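Local coordinates for protein trehalose-6-phosphate phosphatase (Candida albicans, PDB 5DXF) that belongs to glycosyltransferase family 20 in the GT-B clan, a group whose fold pairs two Rossmann-like domains across a cleft, at residues D338-V343 with V406-M411; E351-F356 with E365-I370; L357-E362 with D477-A482; R393-Y398 with N402-L407; L427-S432 with K483-A488. All coordinates share one frame; numbering follows the deposited sequence.

Contact 1. Residues D338-V343 with V406-M411; sequences DRLDKV and VLHYQM
Leu340 and His408 meet end to edge. The methyl CD1 of Leu340 lies near the plane of the imidazole, at its rim, 4.0 Å from His408 CE1. The two side chains come from opposite directions. His408 has CG anti to its own backbone N (chi1 -168°), and this swings the ring off the line of its strand and toward Leu340. Gln410 joins from the side. Its NE2 is 4.5 Å from Leu340 CD1, a loose approach, and makes a weak hydrogen bond to Glu384 OE2 of helix 381-398. Within 406-411 the glutamine does more, because Gln410 CG sits 3.5 Å above the plane of the His408 ring, offset toward the rim. The imidazole is thus met over one face by the glutamine chain and at one edge by the leucine methyl. No hydrogen bond joins the two segments, and the buried surface is small, 83 Å².

The two segments are not neighbours in the sheet: strand 367-374 runs between them, and the nearest CA atoms, of Leu340 and Gln410, are 9.1 Å apart. Ser373 OG of that strand hydrogen-bonds His408 NE2, which fixes the turn of the ring, while Ser374 pairs with the backbone of Leu340. Further down, Asp338 OD2 forms a salt bridge with Lys349 NZ and a hydrogen bond with Gln371 NE2.

The contact therefore links residues at the C-terminal ends of strands 332-339 and 406-409, across strand 367-374. This is consistent with the Rossmann-like alpha/beta domains of the GT-B fold, where this end of the sheet generally faces the interdomain cleft.

Contact 2. Residues E351-F356 with E365-I370; sequences EGFEIF and ETVVLI
Phe353 and Leu369 mark the closest backbone approach, with their CA atoms 8.2 Å apart. Helix 351-356 runs almost exactly antiparallel to strand 367-370, at 173°, and the axes come within 11.0 Å. This is the return step of a beta-alpha-beta unit, made of strand 332-339, helix 346-359 and strand 367-374. The helix lies on the sheet and drops two phenylalanines onto it.

Phe353 carries most of the contact. With CG anti to the backbone N (chi1 179°), its ring reaches down to the strand and slides alongside Leu369. Methyl CD1 of Leu369 sits over one face in a CH-pi contact, 3.9 Å from the ring centroid and 27° off the normal. Leu369 CB touches the same ring at CE2, 3.7 Å away.

Val367 serves both rings. Its CG1 approaches Phe353 CE1 obliquely, at 3.9 Å. Its other methyl turns to Phe356, whose side chain it crosses at a slant. All four residues are buried. Val406 of the neighbouring strand 406-409 also packs on Phe353. The Phe356 ring is met at its edge, in plane, by Val367 CG2, which lies 3.9 Å from Phe356 CE2.

Contact 3. Residues L357-E362 with D477-A482; sequences LDMYPE and DSVGVA
Met359 reaches Ala482 by a chain that starts straight and then bends. Its CG is anti to the carbonyl carbon (chi1 -68°), chi2 is extended, and chi3 of 55° folds the terminal methyl aside. The sulfur is left at the front. Tyr360 also has CG anti to its carbonyl carbon (chi1 -53°), which carries the ring toward the same alanine.

The contact is light. Met359 SD touches Ala482 CB at 3.8 Å, and this is the nearest pair. The sulfur also comes near the first turn of the other helix, where Val479 CG2 is a loose 4.5 Å from Met359 SD. Tyr360 approaches the backbone: its CE2 lies 4.0 Å from Ala482 O, with the oxygen oblique to the ring. No hydrogen bond crosses between the segments.

The backbones set the scene. The CA atoms of Met359 and Ala482 are 7.8 Å apart. Tyr360 is the first residue to leave helical geometry, so the contact lies at the C-terminal end of helix 346-359. It meets the N-terminal part of helix 478-489, where Asp477 holds the N-cap position. The first turn is closed by Val481 N to Asp477 O, 2.9 Å.

Beyond these residues, Tyr360 also packs on Lys483, next to Ala482, and on Asn486, a turn further on. On the side of Leu357, which points away from 477-482, helix 346-359 meets Ile394 and Tyr398 of helix 381-398.

The contact is plain packing of neighbouring helices in the outer layer of a Rossmann-like alpha/beta domain, here one half of the GT-B fold.

Contact 4. Residues R393-Y398 with N402-L407; sequences RINSKY and NHTPVL
Asn395 grips the backbone of Val406 with both ends of its amide. Val406 N donates to Asn395 OD1 at 3.0 Å, in the carbonyl plane and on a lone pair, with an N-H...O angle of 157°. Asn395 ND2 returns a bond to Val406 O at 3.2 Å, with the oxygen 16° out of the amide plane. Two bonds to one residue hold the amide against rotation. They engage both the N-H and the C=O of Val406, where the strand begins. Thr404 CG2 lies beside the same amide in van der Waals contact, 3.8 Å from Asn395 ND2.

The apolar contacts flank this pair. CG2 of Ile394 is anti to its backbone N (chi1 of the other branch -61°) and touches both Pro405 CB and Val406 CG2, each at 4.0 Å. The isoleucine and valine side chains meet at about a right angle. Pro405 CG packs against Tyr398 CB, also 4.0 Å.

The contact closes the beta-alpha-beta unit of strand 367-374, helix 381-398 and strand 406-409. Leu357 of helix 346-359 lies against Ile394 and Tyr398, and Glu354 of that helix forms a salt bridge with Arg393. On the sheet, Leu369 of strand 367-374 pairs with the backbone of Pro405 and Leu407.

Contact 5. Residues L427-S432 with K483-A488; sequences LALITS and KTINDA
Leu427, Leu429 and Ile485 form a buried apolar contact between a beta strand and the helix lying over it. The strand, around 428-430, runs parallel beside 455-458, with 471-473 beyond it. The helix is 478-489, which follows the last of these strands in the chain.

Ile485 does the work on the helix side, and its two branches divide the task. Its CG1 is anti to the carbonyl carbon (chi1 -72°), and an extended chi2 pushes CD1 out to Leu429. There Ile485 CD1 meets Leu429 CD2 at 3.7 Å, methyl to methyl, with the two side chains crossing at about a right angle. The other branch turns toward Leu427, and Ile485 CG2 lies 4.2 Å from Leu427 CD1. The isoleucine thus spans two leucines that sit two residues apart on the same side of the strand.

Ala488, one turn on, also points toward the strand, but its CB stays 5.0 Å from Leu427 CD2. Its CA and that of Leu427 are nevertheless the nearest backbone pair, 7.9 Å apart. Nothing polar joins the segments, and they bury 142 Å² between them.

The surroundings extend the same core. Phe356 of helix 346-359 packs on Ile485, and Leu429 also touches Ile456 in the neighbouring strand. On the other side, the backbone of Leu427 bonds to Val335 of strand 332-339, which ties the two groups of strands together.

Branched aliphatic side chains wedged between a parallel sheet and its covering helix are characteristic of the Rossmann-like alpha/beta sandwich.

All five contacts belong to one Rossmann-like half of the chain. Contact 2 is the hub. Its centre is about 8 Å from those of contacts 3 and 4 and about 10 Å from that of contact 5. Phe353 reaches strand 406-409, shared by contacts 1 and 4, where its CE2 lies 3.5 Å from Val406 CG2. Phe356 reaches contact 5, with CE1 3.6 Å from Ile485 CG2. Contacts 3 and 5 lie on successive turns of helix 478-489. Contacts 4 and 5 do not touch, their nearest atoms being about 10 Å apart. Contact 1 stands off at the C-terminal strand ends, with centre-to-centre distances of about 15 to 21 Å.

Contact 1. Residues D338-V343 with V406-M411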
# COMPACT_ATOMS: atom_id res chain seq x y z
N ASP A 338 6.32 8.78 2.93
CA ASP A 338 6.24 8.06 1.67
C ASP A 338 7.54 7.32 1.40
O ASP A 338 8.60 7.72 1.86
CB ASP A 338 5.94 9.03 0.52
CG ASP A 338 4.66 9.82 0.73
OD1 ASP A 338 3.58 9.30 0.39
OD2 ASP A 338 4.74 10.95 1.24
N ARG A 339 7.45 6.23 0.64
CA ARG A 339 8.64 5.56 0.15
C ARG A 339 9.30 6.44 -0.90
O ARG A 339 8.62 7.14 -1.65
CB ARG A 339 8.29 4.19 -0.44
CG ARG A 339 8.00 3.12 0.59
CD ARG A 339 7.57 1.82 -0.07
NE ARG A 339 7.66 0.68 0.85
CZ ARG A 339 7.43 -0.58 0.49
NH1 ARG A 339 7.09 -0.87 -0.76
NH2 ARG A 339 7.55 -1.55 1.39
N LEU A 340 10.62 6.40 -0.99
CA LEU A 340 11.28 7.26 -1.95
C LEU A 340 11.24 6.54 -3.27
O LEU A 340 11.97 5.59 -3.49
CB LEU A 340 12.72 7.51 -1.53
CG LEU A 340 12.99 8.80 -0.76
CD1 LEU A 340 14.48 9.07 -0.66
CD2 LEU A 340 12.27 9.95 -1.43
N ASP A 341 10.37 7.02 -4.15
CA ASP A 341 10.01 6.32 -5.36
C ASP A 341 9.52 7.29 -6.40
O ASP A 341 9.24 8.43 -6.10
CB ASP A 341 8.92 5.32 -5.07
CG ASP A 341 9.33 3.94 -5.39
OD1 ASP A 341 10.19 3.78 -6.27
OD2 ASP A 341 8.80 3.00 -4.77
N LYS A 342 9.45 6.83 -7.64
CA LYS A 342 8.85 7.60 -8.71
C LYS A 342 7.36 7.86 -8.52
O LYS A 342 6.87 8.93 -8.83
CB LYS A 342 9.11 6.94 -10.05
CG LYS A 342 10.58 6.74 -10.37
CD LYS A 342 10.80 6.62 -11.86
CE LYS A 342 12.26 6.39 -12.18
NZ LYS A 342 12.53 4.99 -12.59
N VAL A 343 6.65 6.86 -8.03
CA VAL A 343 5.19 6.86 -7.96
C VAL A 343 4.63 7.60 -6.75
O VAL A 343 3.54 8.16 -6.81
CB VAL A 343 4.64 5.42 -7.94
CG1 VAL A 343 4.73 4.82 -9.33
CG2 VAL A 343 5.38 4.57 -6.92
N VAL A 406 12.69 22.19 5.17
CA VAL A 406 12.46 20.76 4.93
C VAL A 406 13.29 19.87 5.85
O VAL A 406 14.52 19.97 5.89
CB VAL A 406 12.77 20.37 3.47
CG1 VAL A 406 12.49 18.89 3.26
CG2 VAL A 406 11.95 21.21 2.51
N LEU A 407 12.61 19.00 6.59
CA LEU A 407 13.27 18.01 7.41
C LEU A 407 13.06 16.63 6.81
O LEU A 407 11.92 16.19 6.63
CB LEU A 407 12.76 18.06 8.85
CG LEU A 407 13.14 19.33 9.62
CD1 LEU A 407 12.39 19.45 10.94
CD2 LEU A 407 14.65 19.38 9.85
N HIS A 408 14.16 15.95 6.49
CA HIS A 408 14.11 14.65 5.83
C HIS A 408 14.70 13.55 6.70
O HIS A 408 15.90 13.51 6.94
CB HIS A 408 14.84 14.70 4.49
CG HIS A 408 14.59 13.51 3.62
ND1 HIS A 408 15.29 13.28 2.46
CD2 HIS A 408 13.71 12.49 3.74
CE1 HIS A 408 14.86 12.17 1.90
NE2 HIS A 408 13.90 11.66 2.66
N TYR A 409 13.84 12.64 7.16
CA TYR A 409 14.26 11.50 7.96
C TYR A 409 14.16 10.23 7.14
O TYR A 409 13.07 9.86 6.69
CB TYR A 409 13.42 11.39 9.23
CG TYR A 409 13.42 12.64 10.08
CD1 TYR A 409 14.45 12.89 10.99
CD2 TYR A 409 12.39 13.56 9.99
CE1 TYR A 409 14.45 14.03 11.77
CE2 TYR A 409 12.38 14.71 10.76
CZ TYR A 409 13.41 14.94 11.65
OH TYR A 409 13.40 16.08 12.42
N GLN A 410 15.28 9.55 6.94
CA GLN A 410 15.31 8.30 6.19
C GLN A 410 15.47 7.11 7.13
O GLN A 410 15.47 5.96 6.69
CB GLN A 410 16.43 8.32 5.14
CG GLN A 410 16.17 9.29 4.00
CD GLN A 410 17.38 9.51 3.12
OE1 GLN A 410 17.98 10.59 3.13
NE2 GLN A 410 17.74 8.50 2.33
N MET A 411 15.61 7.38 8.41
CA MET A 411 15.63 6.32 9.41
C MET A 411 14.24 5.80 9.69
O MET A 411 13.26 6.48 9.42
CB MET A 411 16.30 6.81 10.69
CG MET A 411 15.38 7.55 11.63
SD MET A 411 15.38 9.31 11.32
CE MET A 411 17.10 9.63 11.03

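Contact 2. Residues E351-F356 with E365-I370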
# COMPACT_ATOMS: atom_id res chain seq x y z
N GLU A 351 8.74 20.21 -5.14
CA GLU A 351 8.68 21.26 -6.15
C GLU A 351 7.52 22.22 -5.85
O GLU A 351 7.69 23.44 -5.86
CB GLU A 351 8.54 20.67 -7.55
CG GLU A 351 9.87 20.25 -8.16
CD GLU A 351 9.71 19.26 -9.29
OE1 GLU A 351 10.74 18.92 -9.93
OE2 GLU A 351 8.58 18.80 -9.54
N GLY A 352 6.36 21.65 -5.56
CA GLY A 352 5.21 22.44 -5.17
C GLY A 352 5.48 23.26 -3.92
O GLY A 352 5.04 24.41 -3.81
N PHE A 353 6.22 22.68 -2.98
CA PHE A 353 6.56 23.36 -1.73
C PHE A 353 7.50 24.52 -1.99
O PHE A 353 7.34 25.60 -1.40
CB PHE A 353 7.19 22.38 -0.74
CG PHE A 353 7.59 23.02 0.56
CD1 PHE A 353 6.70 23.82 1.26
CD2 PHE A 353 8.84 22.80 1.11
CE1 PHE A 353 7.06 24.41 2.46
CE2 PHE A 353 9.21 23.38 2.31
CZ PHE A 353 8.31 24.18 2.99
N GLU A 354 8.48 24.30 -2.86
CA GLU A 354 9.39 25.36 -3.24
C GLU A 354 8.65 26.52 -3.89
O GLU A 354 8.84 27.67 -3.51
CB GLU A 354 10.47 24.84 -4.18
CG GLU A 354 11.40 25.92 -4.68
CD GLU A 354 12.49 25.38 -5.57
OE1 GLU A 354 12.36 24.24 -6.05
OE2 GLU A 354 13.49 26.10 -5.79
N ILE A 355 7.81 26.21 -4.88
CA ILE A 355 6.99 27.23 -5.53
C ILE A 355 6.18 27.98 -4.48
O ILE A 355 6.07 29.21 -4.53
CB ILE A 355 6.04 26.63 -6.59
CG1 ILE A 355 6.83 25.95 -7.71
CG2 ILE A 355 5.15 27.71 -7.18
CD1 ILE A 355 7.42 26.92 -8.72
N PHE A 356 5.62 27.24 -3.53
CA PHE A 356 4.83 27.83 -2.44
C PHE A 356 5.63 28.83 -1.63
O PHE A 356 5.13 29.90 -1.28
CB PHE A 356 4.29 26.73 -1.53
CG PHE A 356 3.77 27.23 -0.21
CD1 PHE A 356 2.55 27.87 -0.12
CD2 PHE A 356 4.51 27.04 0.95
CE1 PHE A 356 2.08 28.33 1.10
CE2 PHE A 356 4.04 27.49 2.17
CZ PHE A 356 2.82 28.13 2.25
N GLU A 365 9.87 31.45 6.86
CA GLU A 365 10.24 31.39 8.29
C GLU A 365 9.23 30.65 9.17
O GLU A 365 9.55 30.28 10.30
CB GLU A 365 10.45 32.80 8.86
CG GLU A 365 11.60 33.58 8.27
CD GLU A 365 11.73 34.96 8.88
OE1 GLU A 365 10.76 35.74 8.79
OE2 GLU A 365 12.80 35.26 9.46
N THR A 366 8.02 30.41 8.66
CA THR A 366 6.95 29.87 9.50
C THR A 366 6.44 28.49 9.08
O THR A 366 5.71 27.86 9.83
CB THR A 366 5.75 30.83 9.54
OG1 THR A 366 5.44 31.28 8.21
CG2 THR A 366 6.06 32.04 10.41
N VAL A 367 6.82 28.02 7.90
CA VAL A 367 6.35 26.72 7.44
C VAL A 367 7.48 25.69 7.39
O VAL A 367 8.51 25.92 6.76
CB VAL A 367 5.70 26.79 6.06
CG1 VAL A 367 5.13 25.43 5.67
CG2 VAL A 367 4.61 27.83 6.06
N VAL A 368 7.28 24.57 8.07
CA VAL A 368 8.25 23.49 8.07
C VAL A 368 7.65 22.22 7.47
O VAL A 368 6.61 21.75 7.91
CB VAL A 368 8.76 23.19 9.49
CG1 VAL A 368 9.65 21.95 9.48
CG2 VAL A 368 9.51 24.39 10.05
N LEU A 369 8.32 21.69 6.45
CA LEU A 369 7.90 20.44 5.82
C LEU A 369 8.69 19.27 6.41
O LEU A 369 9.91 19.22 6.28
CB LEU A 369 8.08 20.51 4.30
CG LEU A 369 7.59 19.34 3.44
CD1 LEU A 369 7.09 19.83 2.09
CD2 LEU A 369 8.69 18.31 3.24
N ILE A 370 7.99 18.34 7.05
CA ILE A 370 8.63 17.15 7.60
C ILE A 370 8.32 15.93 6.74
O ILE A 370 7.16 15.52 6.63
CB ILE A 370 8.18 16.88 9.05
CG1 ILE A 370 8.64 18.03 9.96
CG2 ILE A 370 8.74 15.55 9.55
CD1 ILE A 370 7.98 18.04 11.31

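Contact 3. Residues L357-E362 with D477-A482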
# COMPACT_ATOMS: atom_id res chain seq x y z
N LEU A 357 6.88 28.48 -1.32
CA LEU A 357 7.75 29.38 -0.59
C LEU A 357 8.12 30.60 -1.44
O LEU A 357 8.29 31.70 -0.91
CB LEU A 357 9.01 28.65 -0.13
CG LEU A 357 8.79 27.60 0.96
CD1 LEU A 357 10.11 26.98 1.38
CD2 LEU A 357 8.09 28.22 2.16
N ASP A 358 8.21 30.36 -2.74
CA ASP A 358 8.50 31.40 -3.71
C ASP A 358 7.43 32.45 -3.81
O ASP A 358 7.72 33.63 -3.89
CB ASP A 358 8.66 30.75 -5.08
CG ASP A 358 10.09 30.60 -5.48
OD1 ASP A 358 10.67 31.60 -5.93
OD2 ASP A 358 10.63 29.50 -5.36
N MET A 359 6.18 32.01 -3.81
CA MET A 359 5.02 32.86 -4.04
C MET A 359 4.58 33.64 -2.81
O MET A 359 4.09 34.77 -2.92
CB MET A 359 3.85 32.02 -4.56
CG MET A 359 4.06 31.45 -5.95
SD MET A 359 2.72 30.35 -6.44
CE MET A 359 1.30 31.42 -6.22
N TYR A 360 4.73 33.04 -1.63
CA TYR A 360 4.21 33.64 -0.41
C TYR A 360 5.31 33.94 0.61
O TYR A 360 5.73 33.05 1.35
CB TYR A 360 3.15 32.73 0.21
CG TYR A 360 2.05 32.35 -0.76
CD1 TYR A 360 0.98 33.20 -0.99
CD2 TYR A 360 2.10 31.14 -1.44
CE1 TYR A 360 -0.02 32.85 -1.87
CE2 TYR A 360 1.10 30.79 -2.33
CZ TYR A 360 0.04 31.65 -2.54
OH TYR A 360 -0.95 31.30 -3.42
N PRO A 361 5.76 35.20 0.66
CA PRO A 361 6.74 35.68 1.64
C PRO A 361 6.19 35.60 3.07
O PRO A 361 6.96 35.56 4.03
CB PRO A 361 6.98 37.14 1.23
CG PRO A 361 6.53 37.22 -0.18
CD PRO A 361 5.39 36.26 -0.30
N GLU A 362 4.87 35.60 3.18
CA GLU A 362 4.18 35.54 4.47
C GLU A 362 4.45 34.23 5.20
O GLU A 362 4.48 34.19 6.43
CB GLU A 362 2.68 35.71 4.26
CG GLU A 362 2.15 34.94 3.06
CD GLU A 362 0.65 35.03 2.92
OE1 GLU A 362 -0.04 35.21 3.94
OE2 GLU A 362 0.16 34.91 1.78
N ASP A 477 1.20 19.79 -11.40
CA ASP A 477 1.02 21.23 -11.41
C ASP A 477 1.53 21.83 -10.10
O ASP A 477 0.78 21.95 -9.13
CB ASP A 477 -0.45 21.59 -11.64
CG ASP A 477 -0.65 23.07 -11.93
OD1 ASP A 477 -1.82 23.51 -11.98
OD2 ASP A 477 0.36 23.78 -12.10
N SER A 478 2.80 22.15 -10.07
CA SER A 478 3.44 22.65 -8.87
C SER A 478 2.90 23.99 -8.41
O SER A 478 2.73 24.22 -7.23
CB SER A 478 4.95 22.73 -9.08
OG SER A 478 5.44 21.46 -9.45
N VAL A 479 2.64 24.87 -9.36
CA VAL A 479 2.11 26.17 -9.05
C VAL A 479 0.73 26.02 -8.42
O VAL A 479 0.39 26.74 -7.50
CB VAL A 479 2.08 27.06 -10.30
CG1 VAL A 479 1.66 26.25 -11.51
CG2 VAL A 479 1.21 28.28 -10.10
N GLY A 480 -0.05 25.08 -8.93
CA GLY A 480 -1.33 24.74 -8.35
C GLY A 480 -1.25 24.17 -6.95
O GLY A 480 -2.04 24.50 -6.10
N VAL A 481 -0.27 23.30 -6.74
CA VAL A 481 0.02 22.73 -5.43
C VAL A 481 0.31 23.84 -4.42
O VAL A 481 -0.18 23.82 -3.29
CB VAL A 481 1.22 21.76 -5.49
CG1 VAL A 481 1.71 21.43 -4.09
CG2 VAL A 481 0.84 20.49 -6.24
N ALA A 482 1.10 24.82 -4.85
CA ALA A 482 1.42 25.99 -4.03
C ALA A 482 0.17 26.75 -3.62
O ALA A 482 -0.08 26.96 -2.42
CB ALA A 482 2.37 26.90 -4.78

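Contact 4. Residues R393-Y398 with N402-L407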
# COMPACT_ATOMS: atom_id res chain seq x y z
N ARG A 393 18.32 22.56 -2.09
CA ARG A 393 18.05 23.86 -2.72
C ARG A 393 17.10 24.71 -1.88
O ARG A 393 17.36 25.89 -1.64
CB ARG A 393 17.48 23.66 -4.12
CG ARG A 393 17.69 24.85 -5.05
CD ARG A 393 16.68 24.82 -6.20
NE ARG A 393 16.52 23.48 -6.74
CZ ARG A 393 15.39 23.01 -7.28
NH1 ARG A 393 14.32 23.79 -7.36
NH2 ARG A 393 15.34 21.77 -7.75
N ILE A 394 16.00 24.10 -1.44
CA ILE A 394 15.00 24.78 -0.63
C ILE A 394 15.59 25.25 0.70
O ILE A 394 15.39 26.39 1.11
CB ILE A 394 13.78 23.88 -0.35
CG1 ILE A 394 13.09 23.49 -1.66
CG2 ILE A 394 12.80 24.57 0.58
CD1 ILE A 394 11.89 22.59 -1.47
N ASN A 395 16.33 24.37 1.37
CA ASN A 395 16.95 24.73 2.65
C ASN A 395 18.04 25.78 2.48
O ASN A 395 18.25 26.60 3.37
CB ASN A 395 17.52 23.49 3.34
CG ASN A 395 16.43 22.55 3.82
OD1 ASN A 395 15.27 22.94 3.95
ND2 ASN A 395 16.81 21.31 4.11
N SER A 396 18.73 25.75 1.35
CA SER A 396 19.74 26.76 1.07
C SER A 396 19.09 28.12 0.83
O SER A 396 19.61 29.15 1.26
CB SER A 396 20.58 26.37 -0.15
OG SER A 396 21.37 27.46 -0.60
N LYS A 397 17.96 28.12 0.14
CA LYS A 397 17.32 29.37 -0.25
C LYS A 397 16.53 30.02 0.89
O LYS A 397 16.62 31.23 1.09
CB LYS A 397 16.39 29.15 -1.45
CG LYS A 397 15.71 30.42 -1.92
CD LYS A 397 15.25 30.32 -3.37
CE LYS A 397 14.71 31.65 -3.85
NZ LYS A 397 14.42 31.63 -5.31
N TYR A 398 15.77 29.22 1.63
CA TYR A 398 14.86 29.77 2.63
C TYR A 398 15.20 29.41 4.07
O TYR A 398 14.55 29.87 5.00
CB TYR A 398 13.42 29.33 2.33
CG TYR A 398 12.91 29.85 1.02
CD1 TYR A 398 12.58 31.19 0.86
CD2 TYR A 398 12.77 29.01 -0.08
CE1 TYR A 398 12.11 31.67 -0.34
CE2 TYR A 398 12.30 29.48 -1.28
CZ TYR A 398 11.98 30.81 -1.41
OH TYR A 398 11.51 31.30 -2.61
N ASN A 402 18.31 28.80 12.64
CA ASN A 402 17.23 28.46 13.55
C ASN A 402 16.00 27.89 12.84
O ASN A 402 15.13 27.30 13.48
CB ASN A 402 16.83 29.69 14.37
CG ASN A 402 17.98 30.27 15.15
OD1 ASN A 402 18.43 31.39 14.90
ND2 ASN A 402 18.48 29.51 16.12
N HIS A 403 15.93 28.07 11.53
CA HIS A 403 14.80 27.55 10.76
C HIS A 403 15.22 26.70 9.57
O HIS A 403 15.98 27.15 8.70
CB HIS A 403 13.91 28.70 10.26
CG HIS A 403 12.72 28.25 9.49
ND1 HIS A 403 12.45 28.67 8.21
CD2 HIS A 403 11.72 27.38 9.81
CE1 HIS A 403 11.34 28.10 7.78
NE2 HIS A 403 10.88 27.31 8.73
N THR A 404 14.72 25.47 9.52
CA THR A 404 14.95 24.56 8.41
C THR A 404 13.62 24.14 7.79
O THR A 404 12.87 23.36 8.39
CB THR A 404 15.74 23.32 8.85
OG1 THR A 404 17.01 23.72 9.39
CG2 THR A 404 15.98 22.39 7.67
N PRO A 405 13.32 24.66 6.59
CA PRO A 405 12.06 24.44 5.87
C PRO A 405 11.73 22.97 5.64
O PRO A 405 10.59 22.57 5.87
CB PRO A 405 12.30 25.16 4.53
CG PRO A 405 13.32 26.19 4.84
CD PRO A 405 14.22 25.56 5.86
N VAL A 406 12.69 22.19 5.17
CA VAL A 406 12.46 20.76 4.93
C VAL A 406 13.29 19.87 5.85
O VAL A 406 14.52 19.97 5.89
CB VAL A 406 12.77 20.37 3.47
CG1 VAL A 406 12.49 18.89 3.26
CG2 VAL A 406 11.95 21.21 2.51
N LEU A 407 12.61 19.00 6.59
CA LEU A 407 13.27 18.01 7.41
C LEU A 407 13.06 16.63 6.81
O LEU A 407 11.92 16.19 6.63
CB LEU A 407 12.76 18.06 8.85
CG LEU A 407 13.14 19.33 9.62
CD1 LEU A 407 12.39 19.45 10.94
CD2 LEU A 407 14.65 19.38 9.85

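Contact 5. Residues L427-S432 with K483-A488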
# COMPACT_ATOMS: atom_id res chain seq x y z
N LEU A 427 -0.89 20.21 8.40
CA LEU A 427 -1.20 19.87 7.02
C LEU A 427 -0.74 18.46 6.68
O LEU A 427 0.22 17.96 7.23
CB LEU A 427 -0.53 20.85 6.07
CG LEU A 427 -1.22 21.17 4.76
CD1 LEU A 427 -0.21 21.56 3.70
CD2 LEU A 427 -2.06 20.02 4.26
N ALA A 428 -1.43 17.83 5.76
CA ALA A 428 -0.99 16.59 5.18
C ALA A 428 -0.99 16.81 3.69
O ALA A 428 -1.92 17.39 3.17
CB ALA A 428 -1.92 15.47 5.56
N LEU A 429 0.06 16.38 3.02
CA LEU A 429 0.13 16.53 1.56
C LEU A 429 0.49 15.20 0.91
O LEU A 429 1.58 14.66 1.11
CB LEU A 429 1.15 17.61 1.17
CG LEU A 429 1.28 17.97 -0.32
CD1 LEU A 429 -0.09 18.16 -0.95
CD2 LEU A 429 2.13 19.24 -0.49
N ILE A 430 -0.45 14.66 0.13
CA ILE A 430 -0.21 13.43 -0.63
C ILE A 430 -0.14 13.75 -2.11
O ILE A 430 -1.10 14.27 -2.68
CB ILE A 430 -1.30 12.37 -0.36
CG1 ILE A 430 -1.49 12.16 1.14
CG2 ILE A 430 -0.97 11.07 -1.07
CD1 ILE A 430 -0.21 11.81 1.87
N THR A 431 0.99 13.45 -2.74
CA THR A 431 1.25 13.83 -4.13
C THR A 431 1.56 12.62 -5.01
O THR A 431 2.21 12.74 -6.05
CB THR A 431 2.43 14.82 -4.22
OG1 THR A 431 3.55 14.28 -3.51
CG2 THR A 431 2.05 16.15 -3.60
N SER A 432 1.08 11.46 -4.58
CA SER A 432 1.35 10.20 -5.27
C SER A 432 1.02 10.25 -6.76
O SER A 432 -0.07 10.66 -7.15
CB SER A 432 0.57 9.07 -4.61
OG SER A 432 1.05 8.83 -3.29
N LYS A 483 -0.61 27.16 -4.62
CA LYS A 483 -1.87 27.86 -4.38
C LYS A 483 -2.77 27.09 -3.41
O LYS A 483 -3.37 27.67 -2.50
CB LYS A 483 -2.61 28.08 -5.71
CG LYS A 483 -2.01 29.17 -6.60
CD LYS A 483 -2.52 29.03 -8.03
CE LYS A 483 -2.65 30.38 -8.71
NZ LYS A 483 -1.36 31.13 -8.74
N THR A 484 -2.85 25.78 -3.61
CA THR A 484 -3.68 24.91 -2.78
C THR A 484 -3.19 24.87 -1.34
O THR A 484 -4.00 24.90 -0.41
CB THR A 484 -3.72 23.48 -3.33
OG1 THR A 484 -4.07 23.50 -4.72
CG2 THR A 484 -4.74 22.65 -2.57
N ILE A 485 -1.88 24.80 -1.16
CA ILE A 485 -1.29 24.80 0.17
C ILE A 485 -1.62 26.10 0.90
O ILE A 485 -2.03 26.09 2.07
CB ILE A 485 0.24 24.60 0.11
CG1 ILE A 485 0.57 23.15 -0.27
CG2 ILE A 485 0.89 24.94 1.43
CD1 ILE A 485 2.01 22.94 -0.68
N ASN A 486 -1.45 27.22 0.20
CA ASN A 486 -1.82 28.52 0.77
C ASN A 486 -3.30 28.55 1.16
O ASN A 486 -3.65 29.03 2.24
CB ASN A 486 -1.51 29.65 -0.20
CG ASN A 486 -1.89 31.02 0.35
OD1 ASN A 486 -1.20 31.56 1.21
ND2 ASN A 486 -3.00 31.57 -0.14
N ASP A 487 -4.16 28.03 0.29
CA ASP A 487 -5.60 28.00 0.54
C ASP A 487 -5.95 27.15 1.76
O ASP A 487 -6.81 27.53 2.56
CB ASP A 487 -6.35 27.47 -0.67
CG ASP A 487 -6.47 28.49 -1.78
OD1 ASP A 487 -5.84 29.56 -1.68
OD2 ASP A 487 -7.20 28.22 -2.76
N ALA A 488 -5.30 26.00 1.89
CA ALA A 488 -5.58 25.07 2.97
C ALA A 488 -5.09 25.60 4.31
O ALA A 488 -5.72 25.38 5.34
CB ALA A 488 -4.96 23.72 2.67